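Local structure of fatty acid synthase 1, isoform A (Drosophila melanogaster, 6FN6) at residues L580-D592 with L912-E924. The protein is probably a multifunctional enzyme that builds long-chain saturated fatty acids from acetyl-CoA and malonyl-CoA with NADPH, represented here by its dehydratase, enoylreductase and ketoreductase region. Residues are numbered along the deposited sequence; the frame is centred on the assembly and turned at random.
Sequences LASLKWIEAAQAD and LINAIPRTYMHPE
I916 pairs with I586 in a single beta bridge: I916 N donates to W585 O (2.9 Å), and I916 O accepts from E587 N (3.0 Å). Two further hydrogen bonds extend the pairing through side chains. With CG anti to the backbone N (chi1 -173°) and the chain extended beyond it, E587 brings OE2 to R918 N (2.9 Å), which meets the oxygen on its anti side, 27° out of the carboxylate plane. Y920 OH donates to E587 O (2.7 Å) from within the carbonyl plane, and E587 O lies at the Y920 ring edge. Over one face of that ring lies A589 CB, a CH-pi contact offset toward the rim; a leucine in place of Y920 would probably leave E587 O without this donor and A589 without its aromatic cover. At the other end, I913 CD1 sits over the W585 six-membered ring, 3.5 Å from its centroid, while W585 NE1 is hydrogen-bonded to D873 O. Between them, I586 CG2 lies over one face of the R918 guanidinium, and I586 CD1 packs on I916 CB. The bridge joins two antiparallel strand pairs, 570-574/583-587 and 565-567/913-915, consistent with an enoylreductase inserted between pseudo-ketoreductase and ketoreductase.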
ATOM      1  N   LEU A 580      -5.024 -19.642  29.508  1.00 73.15           N
ATOM      2  CA  LEU A 580      -5.058 -20.905  28.769  1.00 69.16           C
ATOM      3  C   LEU A 580      -5.303 -22.094  29.699  1.00 64.25           C
ATOM      4  O   LEU A 580      -5.580 -23.204  29.242  1.00 62.20           O
ATOM      5  CB  LEU A 580      -3.757 -21.115  27.989  1.00 73.27           C
ATOM      6  CG  LEU A 580      -3.711 -20.485  26.594  1.00 77.96           C
ATOM      7  CD1 LEU A 580      -3.990 -18.987  26.650  1.00 80.19           C
ATOM      8  CD2 LEU A 580      -2.376 -20.763  25.918  1.00 82.25           C
ATOM      9  N   ALA A 581      -5.201 -21.859  31.003  1.00 65.42           N
ATOM     10  CA  ALA A 581      -5.521 -22.884  31.987  1.00 60.40           C
ATOM     11  C   ALA A 581      -7.015 -23.197  31.933  1.00 56.68           C
ATOM     12  O   ALA A 581      -7.470 -24.213  32.460  1.00 54.41           O
ATOM     13  CB  ALA A 581      -5.115 -22.434  33.382  1.00 61.82           C
ATOM     14  N   SER A 582      -7.773 -22.307  31.300  1.00 55.23           N
ATOM     15  CA  SER A 582      -9.218 -22.446  31.198  1.00 54.90           C
ATOM     16  C   SER A 582      -9.621 -23.508  30.174  1.00 54.63           C
ATOM     17  O   SER A 582     -10.791 -23.883  30.091  1.00 54.46           O
ATOM     18  CB  SER A 582      -9.845 -21.102  30.832  1.00 54.11           C
ATOM     19  OG  SER A 582      -9.342 -20.625  29.598  1.00 54.34           O
ATOM     20  N   LEU A 583      -8.662 -23.977  29.380  1.00 51.39           N
ATOM     21  CA  LEU A 583      -8.941 -25.017  28.392  1.00 50.22           C
ATOM     22  C   LEU A 583      -9.361 -26.311  29.079  1.00 49.99           C
ATOM     23  O   LEU A 583      -8.567 -26.938  29.781  1.00 49.73           O
ATOM     24  CB  LEU A 583      -7.720 -25.267  27.507  1.00 48.81           C
ATOM     25  CG  LEU A 583      -7.408 -24.179  26.479  1.00 45.11           C
ATOM     26  CD1 LEU A 583      -5.994 -24.329  25.948  1.00 47.38           C
ATOM     27  CD2 LEU A 583      -8.414 -24.228  25.340  1.00 41.18           C
ATOM     28  N   LYS A 584     -10.613 -26.706  28.877  1.00 54.98           N
ATOM     29  CA  LYS A 584     -11.133 -27.914  29.502  1.00 57.91           C
ATOM     30  C   LYS A 584     -12.120 -28.625  28.579  1.00 51.16           C
ATOM     31  O   LYS A 584     -12.727 -28.006  27.706  1.00 48.82           O
ATOM     32  CB  LYS A 584     -11.817 -27.575  30.833  1.00 69.82           C
ATOM     33  CG  LYS A 584     -10.879 -27.049  31.918  1.00 82.07           C
ATOM     34  CD  LYS A 584     -11.615 -26.869  33.242  1.00 88.55           C
ATOM     35  CE  LYS A 584     -10.678 -26.471  34.376  1.00 93.83           C
ATOM     36  NZ  LYS A 584     -10.201 -25.063  34.261  1.00 96.39           N
ATOM     37  N   TRP A 585     -12.262 -29.933  28.765  1.00 51.79           N
ATOM     38  CA  TRP A 585     -13.243 -30.707  28.015  1.00 49.18           C
ATOM     39  C   TRP A 585     -14.638 -30.441  28.563  1.00 48.11           C
ATOM     40  O   TRP A 585     -14.840 -30.396  29.777  1.00 49.63           O
ATOM     41  CB  TRP A 585     -12.925 -32.200  28.077  1.00 51.86           C
ATOM     42  CG  TRP A 585     -11.699 -32.583  27.314  1.00 54.93           C
ATOM     43  CD1 TRP A 585     -10.416 -32.606  27.777  1.00 57.42           C
ATOM     44  CD2 TRP A 585     -11.640 -33.005  25.947  1.00 55.12           C
ATOM     45  NE1 TRP A 585      -9.561 -33.015  26.781  1.00 58.64           N
ATOM     46  CE2 TRP A 585     -10.289 -33.266  25.647  1.00 57.26           C
ATOM     47  CE3 TRP A 585     -12.599 -33.187  24.947  1.00 55.53           C
ATOM     48  CZ2 TRP A 585      -9.874 -33.699  24.390  1.00 57.14           C
ATOM     49  CZ3 TRP A 585     -12.185 -33.615  23.700  1.00 56.04           C
ATOM     50  CH2 TRP A 585     -10.837 -33.867  23.432  1.00 57.02           C
ATOM     51  N   ILE A 586     -15.598 -30.274  27.661  1.00 44.25           N
ATOM     52  CA  ILE A 586     -16.977 -30.013  28.045  1.00 42.83           C
ATOM     53  C   ILE A 586     -17.870 -31.070  27.423  1.00 43.49           C
ATOM     54  O   ILE A 586     -17.678 -31.452  26.272  1.00 44.57           O
ATOM     55  CB  ILE A 586     -17.418 -28.605  27.612  1.00 43.98           C
ATOM     56  CG1 ILE A 586     -16.450 -27.543  28.146  1.00 47.50           C
ATOM     57  CG2 ILE A 586     -18.847 -28.326  28.066  1.00 44.36           C
ATOM     58  CD1 ILE A 586     -16.357 -27.475  29.657  1.00 48.88           C
ATOM     59  N   GLU A 587     -18.856 -31.537  28.179  1.00 39.83           N
ATOM     60  CA  GLU A 587     -19.792 -32.518  27.652  1.00 39.91           C
ATOM     61  C   GLU A 587     -20.561 -31.882  26.504  1.00 43.45           C
ATOM     62  O   GLU A 587     -20.953 -30.717  26.582  1.00 45.40           O
ATOM     63  CB  GLU A 587     -20.747 -33.002  28.740  1.00 36.91           C
ATOM     64  CG  GLU A 587     -21.650 -34.148  28.315  1.00 35.71           C
ATOM     65  CD  GLU A 587     -22.628 -34.551  29.404  1.00 38.73           C
ATOM     66  OE1 GLU A 587     -23.382 -35.524  29.197  1.00 38.93           O
ATOM     67  OE2 GLU A 587     -22.646 -33.894  30.467  1.00 42.06           O
ATOM     68  N   ALA A 588     -20.782 -32.648  25.443  1.00 42.71           N
ATOM     69  CA  ALA A 588     -21.447 -32.120  24.261  1.00 41.53           C
ATOM     70  C   ALA A 588     -22.884 -32.601  24.202  1.00 39.20           C
ATOM     71  O   ALA A 588     -23.237 -33.602  24.824  1.00 38.49           O
ATOM     72  CB  ALA A 588     -20.699 -32.533  23.004  1.00 43.53           C
ATOM     73  N   ALA A 589     -23.716 -31.878  23.463  1.00 36.98           N
ATOM     74  CA  ALA A 589     -25.096 -32.295  23.287  1.00 41.71           C
ATOM     75  C   ALA A 589     -25.121 -33.481  22.338  1.00 46.06           C
ATOM     76  O   ALA A 589     -24.230 -33.627  21.505  1.00 42.95           O
ATOM     77  CB  ALA A 589     -25.937 -31.150  22.744  1.00 42.27           C
ATOM     78  N   GLN A 590     -26.131 -34.332  22.463  1.00 63.26           N
ATOM     79  CA  GLN A 590     -26.263 -35.462  21.559  1.00 72.38           C
ATOM     80  C   GLN A 590     -26.721 -34.968  20.191  1.00 72.23           C
ATOM     81  O   GLN A 590     -27.054 -33.794  20.024  1.00 69.77           O
ATOM     82  CB  GLN A 590     -27.231 -36.505  22.122  1.00 81.68           C
ATOM     83  CG  GLN A 590     -28.672 -36.043  22.253  1.00 90.08           C
ATOM     84  CD  GLN A 590     -29.597 -37.160  22.706  1.00 95.02           C
ATOM     85  OE1 GLN A 590     -29.148 -38.167  23.256  1.00 94.51           O
ATOM     86  NE2 GLN A 590     -30.893 -36.992  22.470  1.00 98.29           N
ATOM     87  N   ALA A 591     -26.734 -35.865  19.213  1.00 90.89           N
ATOM     88  CA  ALA A 591     -27.240 -35.535  17.889  1.00 95.05           C
ATOM     89  C   ALA A 591     -28.676 -36.028  17.755  1.00103.23           C
ATOM     90  O   ALA A 591     -29.058 -37.023  18.374  1.00102.85           O
ATOM     91  CB  ALA A 591     -26.359 -36.142  16.812  1.00 94.52           C
ATOM     92  N   ASP A 592     -29.471 -35.327  16.953  1.00107.57           N
ATOM     93  CA  ASP A 592     -30.873 -35.680  16.764  1.00114.32           C
ATOM     94  C   ASP A 592     -31.010 -37.063  16.135  1.00119.15           C
ATOM     95  O   ASP A 592     -32.018 -37.744  16.326  1.00122.31           O
ATOM     96  CB  ASP A 592     -31.575 -34.637  15.893  1.00115.61           C
ATOM     97  CG  ASP A 592     -31.669 -33.283  16.569  1.00114.20           C
ATOM     98  OD1 ASP A 592     -31.793 -33.244  17.811  1.00113.27           O
ATOM     99  OD2 ASP A 592     -31.617 -32.257  15.860  1.00114.55           O
ATOM    100  N   LEU A 912     -14.809 -43.288  27.321  1.00 73.07           N
ATOM    101  CA  LEU A 912     -15.336 -42.219  28.145  1.00 69.73           C
ATOM    102  C   LEU A 912     -14.206 -41.238  28.398  1.00 68.68           C
ATOM    103  O   LEU A 912     -13.046 -41.633  28.531  1.00 70.97           O
ATOM    104  CB  LEU A 912     -15.885 -42.763  29.464  1.00 71.49           C
ATOM    105  CG  LEU A 912     -17.109 -43.678  29.378  1.00 73.32           C
ATOM    106  CD1 LEU A 912     -17.415 -44.257  30.746  1.00 74.00           C
ATOM    107  CD2 LEU A 912     -18.317 -42.941  28.826  1.00 72.45           C
ATOM    108  N   ILE A 913     -14.544 -39.959  28.462  1.00 54.04           N
ATOM    109  CA  ILE A 913     -13.552 -38.923  28.692  1.00 58.26           C
ATOM    110  C   ILE A 913     -14.054 -38.027  29.808  1.00 55.03           C
ATOM    111  O   ILE A 913     -15.250 -37.757  29.910  1.00 52.45           O
ATOM    112  CB  ILE A 913     -13.264 -38.126  27.402  1.00 65.62           C
ATOM    113  CG1 ILE A 913     -12.140 -37.112  27.640  1.00 68.24           C
ATOM    114  CG2 ILE A 913     -14.529 -37.429  26.909  1.00 65.10           C
ATOM    115  CD1 ILE A 913     -11.608 -36.461  26.368  1.00 69.55           C
ATOM    116  N   ASN A 914     -13.138 -37.583  30.659  1.00 71.52           N
ATOM    117  CA  ASN A 914     -13.504 -36.723  31.769  1.00 72.20           C
ATOM    118  C   ASN A 914     -13.735 -35.302  31.273  1.00 66.89           C
ATOM    119  O   ASN A 914     -12.811 -34.629  30.814  1.00 67.16           O
ATOM    120  CB  ASN A 914     -12.418 -36.750  32.845  1.00 81.87           C
ATOM    121  CG  ASN A 914     -12.268 -38.115  33.481  1.00 87.07           C
ATOM    122  OD1 ASN A 914     -12.977 -38.452  34.430  1.00 87.52           O
ATOM    123  ND2 ASN A 914     -11.345 -38.915  32.959  1.00 89.02           N
ATOM    124  N   ALA A 915     -14.984 -34.858  31.367  1.00 49.32           N
ATOM    125  CA  ALA A 915     -15.360 -33.522  30.934  1.00 44.07           C
ATOM    126  C   ALA A 915     -16.327 -32.911  31.935  1.00 44.66           C
ATOM    127  O   ALA A 915     -17.016 -33.624  32.666  1.00 43.67           O
ATOM    128  CB  ALA A 915     -15.989 -33.566  29.547  1.00 43.64           C
ATOM    129  N   ILE A 916     -16.365 -31.586  31.974  1.00 47.21           N
ATOM    130  CA  ILE A 916     -17.302 -30.887  32.835  1.00 48.74           C
ATOM    131  C   ILE A 916     -18.699 -31.226  32.330  1.00 46.12           C
ATOM    132  O   ILE A 916     -19.011 -30.976  31.165  1.00 44.75           O
ATOM    133  CB  ILE A 916     -17.038 -29.372  32.843  1.00 52.48           C
ATOM    134  CG1 ILE A 916     -15.649 -29.091  33.416  1.00 56.74           C
ATOM    135  CG2 ILE A 916     -18.103 -28.646  33.658  1.00 53.79           C
ATOM    136  CD1 ILE A 916     -15.180 -27.661  33.239  1.00 57.80           C
ATOM    137  N   PRO A 917     -19.545 -31.816  33.195  1.00 37.41           N
ATOM    138  CA  PRO A 917     -20.876 -32.185  32.706  1.00 35.82           C
ATOM    139  C   PRO A 917     -21.701 -30.963  32.326  1.00 33.08           C
ATOM    140  O   PRO A 917     -21.516 -29.888  32.895  1.00 32.66           O
ATOM    141  CB  PRO A 917     -21.497 -32.929  33.894  1.00 35.94           C
ATOM    142  CG  PRO A 917     -20.774 -32.417  35.088  1.00 37.53           C
ATOM    143  CD  PRO A 917     -19.377 -32.121  34.628  1.00 36.14           C
ATOM    144  N   ARG A 918     -22.597 -31.132  31.363  1.00 35.97           N
ATOM    145  CA  ARG A 918     -23.439 -30.037  30.908  1.00 33.84           C
ATOM    146  C   ARG A 918     -24.746 -30.566  30.344  1.00 33.15           C
ATOM    147  O   ARG A 918     -24.756 -31.495  29.536  1.00 32.28           O
ATOM    148  CB  ARG A 918     -22.705 -29.191  29.865  1.00 35.09           C
ATOM    149  CG  ARG A 918     -23.558 -28.097  29.251  1.00 35.86           C
ATOM    150  CD  ARG A 918     -22.711 -27.101  28.486  1.00 35.87           C
ATOM    151  NE  ARG A 918     -21.838 -26.352  29.385  1.00 37.08           N
ATOM    152  CZ  ARG A 918     -21.081 -25.323  29.018  1.00 38.82           C
ATOM    153  NH1 ARG A 918     -21.084 -24.904  27.757  1.00 39.83           N
ATOM    154  NH2 ARG A 918     -20.320 -24.710  29.914  1.00 39.73           N
ATOM    155  N   THR A 919     -25.849 -29.980  30.796  1.00 34.76           N
ATOM    156  CA  THR A 919     -27.175 -30.417  30.391  1.00 34.82           C
ATOM    157  C   THR A 919     -27.725 -29.487  29.324  1.00 31.24           C
ATOM    158  O   THR A 919     -27.716 -28.268  29.480  1.00 30.84           O
ATOM    159  CB  THR A 919     -28.149 -30.470  31.593  1.00 37.72           C
ATOM    160  OG1 THR A 919     -27.557 -31.220  32.662  1.00 40.75           O
ATOM    161  CG2 THR A 919     -29.468 -31.113  31.201  1.00 34.70           C
ATOM    162  N   TYR A 920     -28.194 -30.077  28.232  1.00 31.95           N
ATOM    163  CA  TYR A 920     -28.774 -29.320  27.134  1.00 31.43           C
ATOM    164  C   TYR A 920     -30.278 -29.559  27.062  1.00 31.01           C
ATOM    165  O   TYR A 920     -30.775 -30.579  27.537  1.00 30.97           O
ATOM    166  CB  TYR A 920     -28.114 -29.708  25.812  1.00 31.06           C
ATOM    167  CG  TYR A 920     -26.621 -29.452  25.767  1.00 33.17           C
ATOM    168  CD1 TYR A 920     -25.719 -30.378  26.277  1.00 36.12           C
ATOM    169  CD2 TYR A 920     -26.113 -28.286  25.208  1.00 32.40           C
ATOM    170  CE1 TYR A 920     -24.357 -30.146  26.235  1.00 37.01           C
ATOM    171  CE2 TYR A 920     -24.753 -28.048  25.161  1.00 33.64           C
ATOM    172  CZ  TYR A 920     -23.879 -28.978  25.673  1.00 36.35           C
ATOM    173  OH  TYR A 920     -22.525 -28.732  25.625  1.00 38.82           O
ATOM    174  N   MET A 921     -31.004 -28.611  26.481  1.00 37.32           N
ATOM    175  CA  MET A 921     -32.438 -28.778  26.292  1.00 38.09           C
ATOM    176  C   MET A 921     -32.730 -29.710  25.119  1.00 39.34           C
ATOM    177  O   MET A 921     -31.883 -29.936  24.255  1.00 39.92           O
ATOM    178  CB  MET A 921     -33.118 -27.427  26.068  1.00 35.58           C
ATOM    179  CG  MET A 921     -33.085 -26.503  27.275  1.00 34.92           C
ATOM    180  SD  MET A 921     -33.725 -27.278  28.777  1.00 36.37           S
ATOM    181  CE  MET A 921     -32.215 -27.449  29.724  1.00 36.39           C
ATOM    182  N   HIS A 922     -33.935 -30.265  25.114  1.00 37.34           N
ATOM    183  CA  HIS A 922     -34.378 -31.150  24.046  1.00 37.60           C
ATOM    184  C   HIS A 922     -34.946 -30.330  22.885  1.00 36.40           C
ATOM    185  O   HIS A 922     -35.849 -29.517  23.086  1.00 34.88           O
ATOM    186  CB  HIS A 922     -35.431 -32.122  24.579  1.00 37.59           C
ATOM    187  CG  HIS A 922     -35.616 -33.338  23.730  1.00 36.95           C
ATOM    188  ND1 HIS A 922     -36.066 -33.276  22.430  1.00 35.04           N
ATOM    189  CD2 HIS A 922     -35.415 -34.650  23.997  1.00 36.92           C
ATOM    190  CE1 HIS A 922     -36.132 -34.496  21.929  1.00 36.20           C
ATOM    191  NE2 HIS A 922     -35.743 -35.348  22.859  1.00 36.31           N
ATOM    192  N   PRO A 923     -34.417 -30.536  21.664  1.00 46.79           N
ATOM    193  CA  PRO A 923     -34.820 -29.692  20.529  1.00 48.73           C
ATOM    194  C   PRO A 923     -36.209 -30.003  19.966  1.00 52.54           C
ATOM    195  O   PRO A 923     -36.637 -29.352  19.015  1.00 52.21           O
ATOM    196  CB  PRO A 923     -33.740 -29.987  19.484  1.00 46.02           C
ATOM    197  CG  PRO A 923     -33.301 -31.366  19.782  1.00 44.36           C
ATOM    198  CD  PRO A 923     -33.375 -31.505  21.277  1.00 45.25           C
ATOM    199  N   GLU A 924     -36.898 -30.983  20.540  1.00 42.83           N
ATOM    200  CA  GLU A 924     -38.238 -31.341  20.082  1.00 49.58           C
ATOM    201  C   GLU A 924     -39.252 -31.282  21.222  1.00 43.88           C
ATOM    202  O   GLU A 924     -40.313 -31.904  21.152  1.00 44.28           O
ATOM    203  CB  GLU A 924     -38.231 -32.740  19.461  1.00 61.11           C
ATOM    204  CG  GLU A 924     -37.346 -32.859  18.231  1.00 69.82           C
ATOM    205  CD  GLU A 924     -37.383 -34.242  17.615  1.00 76.52           C
ATOM    206  OE1 GLU A 924     -37.898 -35.174  18.268  1.00 80.74           O
ATOM    207  OE2 GLU A 924     -36.897 -34.396  16.476  1.00 77.78           O
TER